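Local coordinates for uncharacterized protein BF1531 (Bacteroides fragilis, PDB 3SLR), which is of unknown function but joins an FkbH-type N-terminal domain to a magnesium-binding phosphatase domain and may hydrolyse ester bonds, at residues Val61-Gln64 with Ile65-Thr69; Lys142-Ser146 with Phe147-Leu151; Lys153-Tyr156 with Glu157-Asn160; Asp362-Glu365 with Tyr366-Leu370. All coordinates share one frame; numbering follows the deposited sequence.

Contact 1 (Val61-Gln64 with Ile65-Thr69)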
loop_
_atom_site.group_PDB
_atom_site.type_symbol
_atom_site.label_atom_id
_atom_site.label_comp_id
_atom_site.label_asym_id
_atom_site.label_seq_id
_atom_site.Cartn_x
_atom_site.Cartn_y
_atom_site.Cartn_z
ATOM N N VAL A 61 -23.075 1.279 -10.583
ATOM C CA VAL A 61 -22.712 0.530 -9.391
ATOM C C VAL A 61 -23.953 -0.020 -8.702
ATOM O O VAL A 61 -24.107 -1.226 -8.558
ATOM C CB VAL A 61 -21.916 1.388 -8.393
ATOM C CG1 VAL A 61 -21.678 0.618 -7.104
ATOM C CG2 VAL A 61 -20.593 1.811 -9.012
ATOM N N GLU A 62 -24.842 0.875 -8.287
ATOM C CA GLU A 62 -26.046 0.463 -7.578
ATOM C C GLU A 62 -26.937 -0.402 -8.473
ATOM O O GLU A 62 -27.461 -1.423 -8.042
ATOM C CB GLU A 62 -26.811 1.686 -7.071
ATOM C CG GLU A 62 -26.042 2.515 -6.038
ATOM C CD GLU A 62 -24.949 3.385 -6.659
ATOM O OE1 GLU A 62 -24.999 3.653 -7.881
ATOM O OE2 GLU A 62 -24.038 3.800 -5.918
ATOM N N ARG A 63 -27.086 0.012 -9.725
ATOM C CA ARG A 63 -27.907 -0.706 -10.695
ATOM C C ARG A 63 -27.522 -2.180 -10.765
ATOM O O ARG A 63 -28.380 -3.062 -10.701
ATOM C CB ARG A 63 -27.773 -0.048 -12.073
ATOM C CG ARG A 63 -28.010 -0.968 -13.259
ATOM C CD ARG A 63 -29.487 -1.165 -13.543
ATOM N NE ARG A 63 -29.702 -2.055 -14.682
ATOM C CZ ARG A 63 -30.881 -2.245 -15.271
ATOM N NH1 ARG A 63 -31.957 -1.603 -14.833
ATOM N NH2 ARG A 63 -30.984 -3.072 -16.301
ATOM N N GLN A 64 -26.226 -2.447 -10.884
ATOM C CA GLN A 64 -25.741 -3.816 -11.041
ATOM C C GLN A 64 -25.836 -4.627 -9.755
ATOM O O GLN A 64 -26.184 -5.806 -9.778
ATOM C CB GLN A 64 -24.298 -3.808 -11.545
ATOM C CG GLN A 64 -24.162 -3.391 -13.003
ATOM C CD GLN A 64 -24.718 -4.440 -13.953
ATOM O OE1 GLN A 64 -24.319 -5.603 -13.915
ATOM N NE2 GLN A 64 -25.641 -4.031 -14.814
ATOM N N ILE A 65 -25.513 -3.993 -8.631
ATOM C CA ILE A 65 -25.523 -4.685 -7.349
ATOM C C ILE A 65 -26.954 -4.981 -6.874
ATOM O O ILE A 65 -27.203 -6.009 -6.239
ATOM C CB ILE A 65 -24.735 -3.887 -6.267
ATOM C CG1 ILE A 65 -23.261 -3.745 -6.670
ATOM C CG2 ILE A 65 -24.835 -4.558 -4.901
ATOM C CD1 ILE A 65 -22.528 -5.062 -6.851
HETATM N N MSE A 66 -27.879 -4.080 -7.192
HETATM C CA MSE A 66 -29.268 -4.174 -6.740
HETATM C C MSE A 66 -30.085 -5.176 -7.555
HETATM O O MSE A 66 -31.110 -5.678 -7.089
HETATM C CB MSE A 66 -29.954 -2.805 -6.817
HETATM C CG MSE A 66 -29.298 -1.701 -5.997
HETATM SE SE MSE A 66 -29.331 -2.016 -4.073
HETATM C CE MSE A 66 -31.261 -1.897 -3.770
ATOM N N ASP A 67 -29.631 -5.459 -8.771
ATOM C CA ASP A 67 -30.367 -6.340 -9.681
ATOM C C ASP A 67 -29.741 -7.727 -9.738
ATOM O O ASP A 67 -28.699 -7.909 -10.361
ATOM C CB ASP A 67 -30.410 -5.726 -11.079
ATOM C CG ASP A 67 -31.083 -6.625 -12.099
ATOM O OD1 ASP A 67 -31.700 -7.635 -11.698
ATOM O OD2 ASP A 67 -30.996 -6.313 -13.306
ATOM N N PRO A 68 -30.388 -8.714 -9.097
ATOM C CA PRO A 68 -29.876 -10.086 -8.979
ATOM C C PRO A 68 -29.695 -10.782 -10.330
ATOM O O PRO A 68 -28.948 -11.757 -10.413
ATOM C CB PRO A 68 -30.960 -10.798 -8.159
ATOM C CG PRO A 68 -31.723 -9.707 -7.481
ATOM C CD PRO A 68 -31.694 -8.556 -8.434
ATOM N N THR A 69 -30.364 -10.285 -11.367
ATOM C CA THR A 69 -30.249 -10.870 -12.702
ATOM C C THR A 69 -29.180 -10.166 -13.541
ATOM O O THR A 69 -28.934 -10.538 -14.691
ATOM C CB THR A 69 -31.597 -10.807 -13.464
ATOM O OG1 THR A 69 -31.840 -9.467 -13.909
ATOM C CG2 THR A 69 -32.748 -11.257 -12.570
#
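With chi1 at -62°, Ile65 carries CG1 beside its own backbone N, and this lays CG1 3.3 Å from Val61 O, one helical turn back. Asp67 takes the other course: its CG is anti to the backbone N (chi1 176°) and beside the carbonyl carbon, which carries the carboxylate past the last turn of helix 61-66 toward Thr69. Its CB, placed by the backbone, lies 3.4 Å from Arg63 O. The backbone shows the helix giving out. Ile65 N donates to Val61 O at 3.1 Å, a sound helical bond, but the bond from Asp67 N to Arg63 O is weak, stretched to 3.3 Å. Beyond it Asp67 forms an Asx turn, in which OD1 takes the N-H of Thr69 at 3.0 Å and the hydroxyl OG1 of Thr69 at 2.9 Å. Both donors come from the same face of the carboxylate, N from well above its plane and OG1 from the syn side. Aspartate and threonine suit the place because a short acceptor and a short hydroxyl can close a turn within two residues. Isoleucine suits the buried side, where its branches meet Phe111 and Leu115 of helix 104-118, and Gln64, also buried, has its OE1 satisfied by Tyr72 N. Arg63 extends forward toward Asp67, whose OD2 lies over one guanidinium face, 4.4 Å from NH2, with no N-H aimed at it. The attraction is therefore one of charge alone, probably modest at this exposed surface, whereas OD1 takes both Thr69 donors, which fixes the turn after the helix.

Contact 2 (Lys142-Ser146 with Phe147-Leu151); sequences KVQSS and FTYQL
Ser146 is the N-cap of helix 147-164: its OG accepts the N-H of Tyr149 at 3.1 Å, satisfying an amide of the first turn that has no helical carbonyl before it. Serine suits the position because its short side chain, with chi1 at 75°, brings OG round to face that amide. OG is also hydrogen-bonded to Ala140 O. Just upstream, Val143 to Ser146 make a type I beta turn, closed by Ser146 N on Val143 O, that delivers the chain into the helix.

The Gln150 side chain runs back along the loop and bonds to it at its tip. Its CB passes 3.6 Å from Ser146 O, the same carbonyl that accepts Gln150 N in the first regular helical bond. CG touches two carbonyl oxygens, Ser146 O at 3.4 Å and Gln144 O at 3.6 Å. A bend at chi2 then folds the amide back toward the loop, with CD also near Gln144 O. At the tip OE1 takes the N-H of Ala105, at the start of helix 104-118, while NE2 lies at the edge of the Tyr149 ring, in its plane, and donates to the loop, so both ends of this buried amide are used; a glutamine is long enough to serve both.

Tyr149 and Gln144 lie side by side and point the same way, ring and amide planes 85° apart, with Tyr149 CE2 4.0 Å from Gln144 CG. The bond from Gln150 NE2 to Gln144 O is 2.9 Å long and almost straight at 177°, its acceptor lying in the plane of the Gln150 amide.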
loop_
_atom_site.group_PDB
_atom_site.type_symbol
_atom_site.label_atom_id
_atom_site.label_comp_id
_atom_site.label_asym_id
_atom_site.label_seq_id
_atom_site.Cartn_x
_atom_site.Cartn_y
_atom_site.Cartn_z
ATOM N N LYS A 142 -18.328 21.679 12.757
ATOM C CA LYS A 142 -19.409 21.930 13.715
ATOM C C LYS A 142 -20.782 21.731 13.101
ATOM O O LYS A 142 -21.803 21.807 13.797
ATOM C CB LYS A 142 -19.307 23.350 14.272
ATOM C CG LYS A 142 -18.072 23.564 15.126
ATOM C CD LYS A 142 -17.950 25.016 15.540
ATOM C CE LYS A 142 -16.887 25.240 16.592
ATOM N NZ LYS A 142 -17.397 24.979 17.968
ATOM N N VAL A 143 -20.805 21.479 11.797
ATOM C CA VAL A 143 -22.053 21.387 11.050
ATOM C C VAL A 143 -22.243 19.962 10.532
ATOM O O VAL A 143 -21.567 19.533 9.592
ATOM C CB VAL A 143 -22.082 22.378 9.861
ATOM C CG1 VAL A 143 -23.410 22.271 9.104
ATOM C CG2 VAL A 143 -21.853 23.807 10.335
ATOM N N GLN A 144 -23.151 19.217 11.158
ATOM C CA GLN A 144 -23.344 17.818 10.786
ATOM C C GLN A 144 -23.646 17.603 9.303
ATOM O O GLN A 144 -23.224 16.607 8.714
ATOM C CB GLN A 144 -24.446 17.174 11.626
ATOM C CG GLN A 144 -24.003 16.667 12.975
ATOM C CD GLN A 144 -25.002 15.676 13.544
ATOM O OE1 GLN A 144 -25.967 16.061 14.206
ATOM N NE2 GLN A 144 -24.789 14.393 13.265
ATOM N N SER A 145 -24.378 18.529 8.695
ATOM C CA SER A 145 -24.800 18.332 7.311
ATOM C C SER A 145 -23.707 18.709 6.307
ATOM O O SER A 145 -23.901 18.551 5.105
ATOM C CB SER A 145 -26.060 19.153 7.020
ATOM O OG SER A 145 -25.786 20.534 7.180
ATOM N N SER A 146 -22.572 19.217 6.790
ATOM C CA SER A 146 -21.502 19.654 5.884
ATOM C C SER A 146 -20.863 18.453 5.201
ATOM O O SER A 146 -20.903 17.334 5.733
ATOM C CB SER A 146 -20.429 20.465 6.619
ATOM O OG SER A 146 -19.595 19.642 7.410
ATOM N N PHE A 147 -20.274 18.673 4.024
ATOM C CA PHE A 147 -19.637 17.571 3.307
ATOM C C PHE A 147 -18.439 17.055 4.089
ATOM O O PHE A 147 -18.202 15.853 4.138
ATOM C CB PHE A 147 -19.208 17.969 1.893
ATOM C CG PHE A 147 -18.754 16.798 1.041
ATOM C CD1 PHE A 147 -19.676 15.891 0.538
ATOM C CD2 PHE A 147 -17.410 16.603 0.755
ATOM C CE1 PHE A 147 -19.270 14.812 -0.244
ATOM C CE2 PHE A 147 -16.993 15.524 -0.025
ATOM C CZ PHE A 147 -17.922 14.637 -0.532
ATOM N N THR A 148 -17.683 17.963 4.694
ATOM C CA THR A 148 -16.509 17.570 5.480
ATOM C C THR A 148 -16.878 16.673 6.659
ATOM O O THR A 148 -16.230 15.649 6.891
ATOM C CB THR A 148 -15.730 18.797 5.943
ATOM O OG1 THR A 148 -14.961 19.296 4.838
ATOM C CG2 THR A 148 -14.787 18.443 7.079
ATOM N N TYR A 149 -17.933 17.030 7.387
ATOM C CA TYR A 149 -18.396 16.168 8.471
ATOM C C TYR A 149 -18.883 14.796 7.971
ATOM O O TYR A 149 -18.468 13.762 8.491
ATOM C CB TYR A 149 -19.466 16.834 9.338
ATOM C CG TYR A 149 -19.794 15.982 10.539
ATOM C CD1 TYR A 149 -19.008 16.043 11.690
ATOM C CD2 TYR A 149 -20.841 15.076 10.510
ATOM C CE1 TYR A 149 -19.287 15.242 12.787
ATOM C CE2 TYR A 149 -21.139 14.286 11.609
ATOM C CZ TYR A 149 -20.358 14.368 12.747
ATOM O OH TYR A 149 -20.629 13.575 13.851
ATOM N N GLN A 150 -19.756 14.793 6.967
ATOM C CA GLN A 150 -20.297 13.544 6.441
ATOM C C GLN A 150 -19.204 12.620 5.918
ATOM O O GLN A 150 -19.256 11.405 6.125
ATOM C CB GLN A 150 -21.351 13.824 5.373
ATOM C CG GLN A 150 -22.623 14.407 5.975
ATOM C CD GLN A 150 -23.316 13.407 6.889
ATOM O OE1 GLN A 150 -23.485 12.236 6.528
ATOM N NE2 GLN A 150 -23.703 13.858 8.081
ATOM N N LEU A 151 -18.210 13.189 5.242
ATOM C CA LEU A 151 -17.130 12.361 4.699
ATOM C C LEU A 151 -16.252 11.753 5.797
ATOM O O LEU A 151 -15.832 10.610 5.703
ATOM C CB LEU A 151 -16.271 13.155 3.713
ATOM C CG LEU A 151 -15.583 12.218 2.719
ATOM C CD1 LEU A 151 -16.664 11.601 1.850
ATOM C CD2 LEU A 151 -14.576 12.947 1.844
#

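Contact 3 (Lys153-Tyr156 with Glu157-Asn160)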
loop_
_atom_site.group_PDB
_atom_site.type_symbol
_atom_site.label_atom_id
_atom_site.label_comp_id
_atom_site.label_asym_id
_atom_site.label_seq_id
_atom_site.Cartn_x
_atom_site.Cartn_y
_atom_site.Cartn_z
ATOM N N LYS A 153 -17.205 11.111 8.923
ATOM C CA LYS A 153 -18.049 10.054 9.480
ATOM C C LYS A 153 -18.021 8.810 8.585
ATOM O O LYS A 153 -17.817 7.684 9.058
ATOM C CB LYS A 153 -19.494 10.560 9.637
ATOM C CG LYS A 153 -20.508 9.476 10.009
ATOM C CD LYS A 153 -21.906 10.079 10.201
ATOM C CE LYS A 153 -22.979 8.997 10.334
ATOM N NZ LYS A 153 -24.337 9.589 10.565
ATOM N N LEU A 154 -18.242 9.014 7.289
ATOM C CA LEU A 154 -18.249 7.905 6.333
ATOM C C LEU A 154 -16.953 7.082 6.377
ATOM O O LEU A 154 -17.000 5.859 6.442
ATOM C CB LEU A 154 -18.512 8.427 4.919
ATOM C CG LEU A 154 -18.506 7.445 3.740
ATOM C CD1 LEU A 154 -19.507 6.317 3.949
ATOM C CD2 LEU A 154 -18.812 8.198 2.455
ATOM N N ASN A 155 -15.799 7.742 6.335
ATOM C CA ASN A 155 -14.534 7.002 6.290
ATOM C C ASN A 155 -14.292 6.223 7.573
ATOM O O ASN A 155 -13.743 5.111 7.551
ATOM C CB ASN A 155 -13.354 7.930 5.997
ATOM C CG ASN A 155 -13.195 8.202 4.525
ATOM O OD1 ASN A 155 -13.352 7.299 3.706
ATOM N ND2 ASN A 155 -12.911 9.453 4.169
ATOM N N TYR A 156 -14.708 6.804 8.691
ATOM C CA TYR A 156 -14.588 6.131 9.982
ATOM C C TYR A 156 -15.455 4.875 10.023
ATOM O O TYR A 156 -14.976 3.792 10.352
ATOM C CB TYR A 156 -14.947 7.080 11.132
ATOM C CG TYR A 156 -15.031 6.396 12.487
ATOM C CD1 TYR A 156 -13.909 5.812 13.069
ATOM C CD2 TYR A 156 -16.237 6.338 13.178
ATOM C CE1 TYR A 156 -13.990 5.179 14.306
ATOM C CE2 TYR A 156 -16.331 5.715 14.405
ATOM C CZ TYR A 156 -15.207 5.138 14.964
ATOM O OH TYR A 156 -15.321 4.523 16.182
ATOM N N GLU A 157 -16.727 5.016 9.670
ATOM C CA GLU A 157 -17.635 3.870 9.706
ATOM C C GLU A 157 -17.283 2.798 8.674
ATOM O O GLU A 157 -17.522 1.619 8.902
ATOM C CB GLU A 157 -19.090 4.319 9.537
ATOM C CG GLU A 157 -19.600 5.188 10.682
ATOM C CD GLU A 157 -19.551 4.496 12.044
ATOM O OE1 GLU A 157 -19.334 3.262 12.107
ATOM O OE2 GLU A 157 -19.733 5.198 13.061
ATOM N N LEU A 158 -16.715 3.203 7.539
ATOM C CA LEU A 158 -16.237 2.233 6.563
ATOM C C LEU A 158 -15.198 1.324 7.187
ATOM O O LEU A 158 -15.161 0.126 6.914
ATOM C CB LEU A 158 -15.632 2.924 5.340
ATOM C CG LEU A 158 -16.582 3.377 4.241
ATOM C CD1 LEU A 158 -15.790 4.187 3.219
ATOM C CD2 LEU A 158 -17.259 2.165 3.590
HETATM N N MSE A 159 -14.336 1.884 8.025
HETATM C CA MSE A 159 -13.340 1.038 8.674
HETATM C C MSE A 159 -13.995 0.034 9.624
HETATM O O MSE A 159 -13.579 -1.131 9.706
HETATM C CB MSE A 159 -12.291 1.892 9.380
HETATM C CG MSE A 159 -11.523 2.744 8.398
HETATM SE SE MSE A 159 -9.920 3.534 9.210
HETATM C CE MSE A 159 -9.381 4.666 7.688
ATOM N N ASN A 160 -15.027 0.481 10.330
ATOM C CA ASN A 160 -15.791 -0.414 11.187
ATOM C C ASN A 160 -16.493 -1.510 10.383
ATOM O O ASN A 160 -16.546 -2.660 10.816
ATOM C CB ASN A 160 -16.772 0.368 12.065
ATOM C CG ASN A 160 -16.060 1.275 13.060
ATOM O OD1 ASN A 160 -14.935 0.991 13.473
ATOM N ND2 ASN A 160 -16.711 2.376 13.442
#
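Tyr156 O is gripped by two backbone amides, Met159 N at 3.1 Å and Asn160 N at 3.3 Å, both weakly, and Met159 N also makes a weak bond to Asn155 O. One turn earlier the bonding is regular: Glu157 N donates to Lys153 O at 2.9 Å and Leu158 N to Leu154 O at the same length. On the outer side three side chains interlock. Tyr156 holds CG anti to its N (chi1 172°), which swings the ring along the helix over Asn160, whose ND2 sits 3.4 Å above one ring face, toward the rim. The amide stands nearly upright on the ring, the planes 79° apart. A bond to Glu157, bent at chi2, helps to hold its orientation: OE1 receives ND2 at 3.1 Å from above the carboxylate plane. The other oxygen, Glu157 OE2, lies 3.7 Å from Tyr156 CD2. Asparagine suits this spot, since its short amide can bond to the carboxylate while ND2 packs over the ring. Toward the interior, Leu154 CD1 meets Leu158 CG at 4.2 Å, and Leu154 also packs on Ala105 and Leu109 of helix 104-118. Lys153 reaches Asp106 in a salt bridge, and Asn155 ND2 bonds to Tyr128 O. Polar outside and leucine-lined inside, this is an amphipathic helix in a beta-alpha-beta crossover, linking the neighbouring parallel strands 122-126 and 168-171 of the FkbH N-terminal domain, which is assigned to the SGNH-hydrolase clan.

Contact 4 (Asp362-Glu365 with Tyr366-Leu370); sequences DYLE and YLYTL
Leu364 and Tyr368 make the main apolar contact, Leu364 CG lying 3.7 Å from Tyr368 CZ; Leu364 CD2 is in plain van der Waals contact with Tyr368 OH at 3.4 Å. Leu364 also touches Leu367, CD1 to CD1, and both leucines pack on Phe261 and Trp264 of helix 255-270, where branched apolar side chains fit against the aromatic rings.

Among backbone bonds, Leu367 N to Tyr363 O and Tyr368 N to Leu364 O are both 2.9 Å, and Tyr366 N reaches Asp362 O. At the far end Tyr366 O takes two donors from Thr369, the amide N and the hydroxyl OG1, the latter at 2.7 Å; chi1 of 73° turns OG1 back toward the helix.

Two oxygens approach the Tyr368 ring. Leu364 O stands 3.3 Å above one face, offset toward the rim, and Glu365 OE1 lies at the edge, 3.8 Å from Tyr368 CD2, its carboxylate nearly perpendicular to the ring.

Tyr363 bonds through OH to Asn231 O and touches the magnesium ligand Asp336, while Glu365 OE1 pairs with Lys179 of helix 173-180 in the FkbH N-terminal part. The helix thus lies between the two domains, and the positive ring edge of Tyr368 may add slightly to the charge pairing with Lys179.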
loop_
_atom_site.group_PDB
_atom_site.type_symbol
_atom_site.label_atom_id
_atom_site.label_comp_id
_atom_site.label_asym_id
_atom_site.label_seq_id
_atom_site.Cartn_x
_atom_site.Cartn_y
_atom_site.Cartn_z
ATOM N N ASP A 362 14.954 10.831 3.571
ATOM C CA ASP A 362 13.929 10.543 2.572
ATOM C C ASP A 362 13.567 9.059 2.501
ATOM O O ASP A 362 12.696 8.685 1.723
ATOM C CB ASP A 362 14.406 10.994 1.182
ATOM C CG ASP A 362 14.488 12.506 1.049
ATOM O OD1 ASP A 362 13.798 13.209 1.818
ATOM O OD2 ASP A 362 15.234 12.989 0.168
ATOM N N TYR A 363 14.260 8.216 3.269
ATOM C CA TYR A 363 14.021 6.770 3.212
ATOM C C TYR A 363 12.555 6.432 3.462
ATOM O O TYR A 363 11.931 5.698 2.705
ATOM C CB TYR A 363 14.830 6.026 4.278
ATOM C CG TYR A 363 16.315 5.873 4.034
ATOM C CD1 TYR A 363 16.907 6.308 2.858
ATOM C CD2 TYR A 363 17.126 5.276 5.002
ATOM C CE1 TYR A 363 18.279 6.155 2.655
ATOM C CE2 TYR A 363 18.487 5.129 4.814
ATOM C CZ TYR A 363 19.057 5.565 3.638
ATOM O OH TYR A 363 20.414 5.405 3.452
ATOM N N LEU A 364 12.019 6.947 4.556
ATOM C CA LEU A 364 10.729 6.460 5.009
ATOM C C LEU A 364 9.621 6.879 4.047
ATOM O O LEU A 364 8.789 6.056 3.649
ATOM C CB LEU A 364 10.455 6.926 6.437
ATOM C CG LEU A 364 9.399 6.144 7.216
ATOM C CD1 LEU A 364 9.701 4.643 7.184
ATOM C CD2 LEU A 364 9.329 6.653 8.655
ATOM N N GLU A 365 9.612 8.148 3.650
ATOM C CA GLU A 365 8.588 8.613 2.717
ATOM C C GLU A 365 8.658 7.830 1.408
ATOM O O GLU A 365 7.630 7.537 0.796
ATOM C CB GLU A 365 8.716 10.114 2.460
ATOM C CG GLU A 365 8.228 11.001 3.621
ATOM C CD GLU A 365 6.701 11.037 3.737
ATOM O OE1 GLU A 365 5.998 10.691 2.756
ATOM O OE2 GLU A 365 6.200 11.395 4.822
ATOM N N TYR A 366 9.870 7.477 0.985
ATOM C CA TYR A 366 10.027 6.634 -0.195
ATOM C C TYR A 366 9.433 5.232 0.023
ATOM O O TYR A 366 8.684 4.735 -0.811
ATOM C CB TYR A 366 11.497 6.529 -0.622
ATOM C CG TYR A 366 11.711 5.423 -1.618
ATOM C CD1 TYR A 366 11.263 5.549 -2.924
ATOM C CD2 TYR A 366 12.338 4.235 -1.241
ATOM C CE1 TYR A 366 11.438 4.518 -3.853
ATOM C CE2 TYR A 366 12.520 3.211 -2.159
ATOM C CZ TYR A 366 12.072 3.363 -3.455
ATOM O OH TYR A 366 12.256 2.329 -4.355
ATOM N N LEU A 367 9.755 4.611 1.153
ATOM C CA LEU A 367 9.219 3.290 1.461
ATOM C C LEU A 367 7.690 3.309 1.500
ATOM O O LEU A 367 7.033 2.341 1.106
ATOM C CB LEU A 367 9.800 2.751 2.764
ATOM C CG LEU A 367 11.301 2.465 2.729
ATOM C CD1 LEU A 367 11.813 2.138 4.129
ATOM C CD2 LEU A 367 11.627 1.319 1.744
ATOM N N TYR A 368 7.122 4.423 1.946
ATOM C CA TYR A 368 5.671 4.563 1.943
ATOM C C TYR A 368 5.068 4.394 0.549
ATOM O O TYR A 368 3.938 3.927 0.433
ATOM C CB TYR A 368 5.240 5.921 2.511
ATOM C CG TYR A 368 5.443 6.140 3.995
ATOM C CD1 TYR A 368 5.659 5.086 4.877
ATOM C CD2 TYR A 368 5.375 7.436 4.526
ATOM C CE1 TYR A 368 5.845 5.323 6.257
ATOM C CE2 TYR A 368 5.548 7.672 5.881
ATOM C CZ TYR A 368 5.768 6.614 6.744
ATOM O OH TYR A 368 5.944 6.870 8.098
ATOM N N THR A 369 5.801 4.787 -0.500
ATOM C CA THR A 369 5.285 4.720 -1.873
ATOM C C THR A 369 5.217 3.299 -2.415
ATOM O O THR A 369 4.568 3.051 -3.433
ATOM C CB THR A 369 6.142 5.553 -2.880
ATOM O OG1 THR A 369 7.379 4.884 -3.133
ATOM C CG2 THR A 369 6.431 6.976 -2.357
ATOM N N LEU A 370 5.887 2.372 -1.743
ATOM C CA LEU A 370 5.978 0.992 -2.211
ATOM C C LEU A 370 4.961 0.026 -1.576
ATOM O O LEU A 370 4.737 -1.075 -2.100
ATOM C CB LEU A 370 7.398 0.470 -1.966
ATOM C CG LEU A 370 8.540 1.305 -2.554
ATOM C CD1 LEU A 370 9.895 0.672 -2.216
ATOM C CD2 LEU A 370 8.384 1.470 -4.048
#

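How the contacts relate
Followed from the N terminus, contact 1 comes first, on helix 61-66, in the chain segment that runs from strand 50-55 to strand 79-83. Contact 2 opens helix 147-164 after strand 122-126, and contact 3 continues along the same helix, their centres about 14 Å apart. Contact 4 lies near the C terminus, on helix 363-368. Every contact joins adjoining segments, so none closes a long loop, and the four run in series without nesting or crossing. Contacts 1, 2 and 3 have partners on helix 104-118, which thereby ties them together within the N-terminal domain. Contact 4 packs on the phosphatase domain and, through Lys179, also reaches helix 173-180.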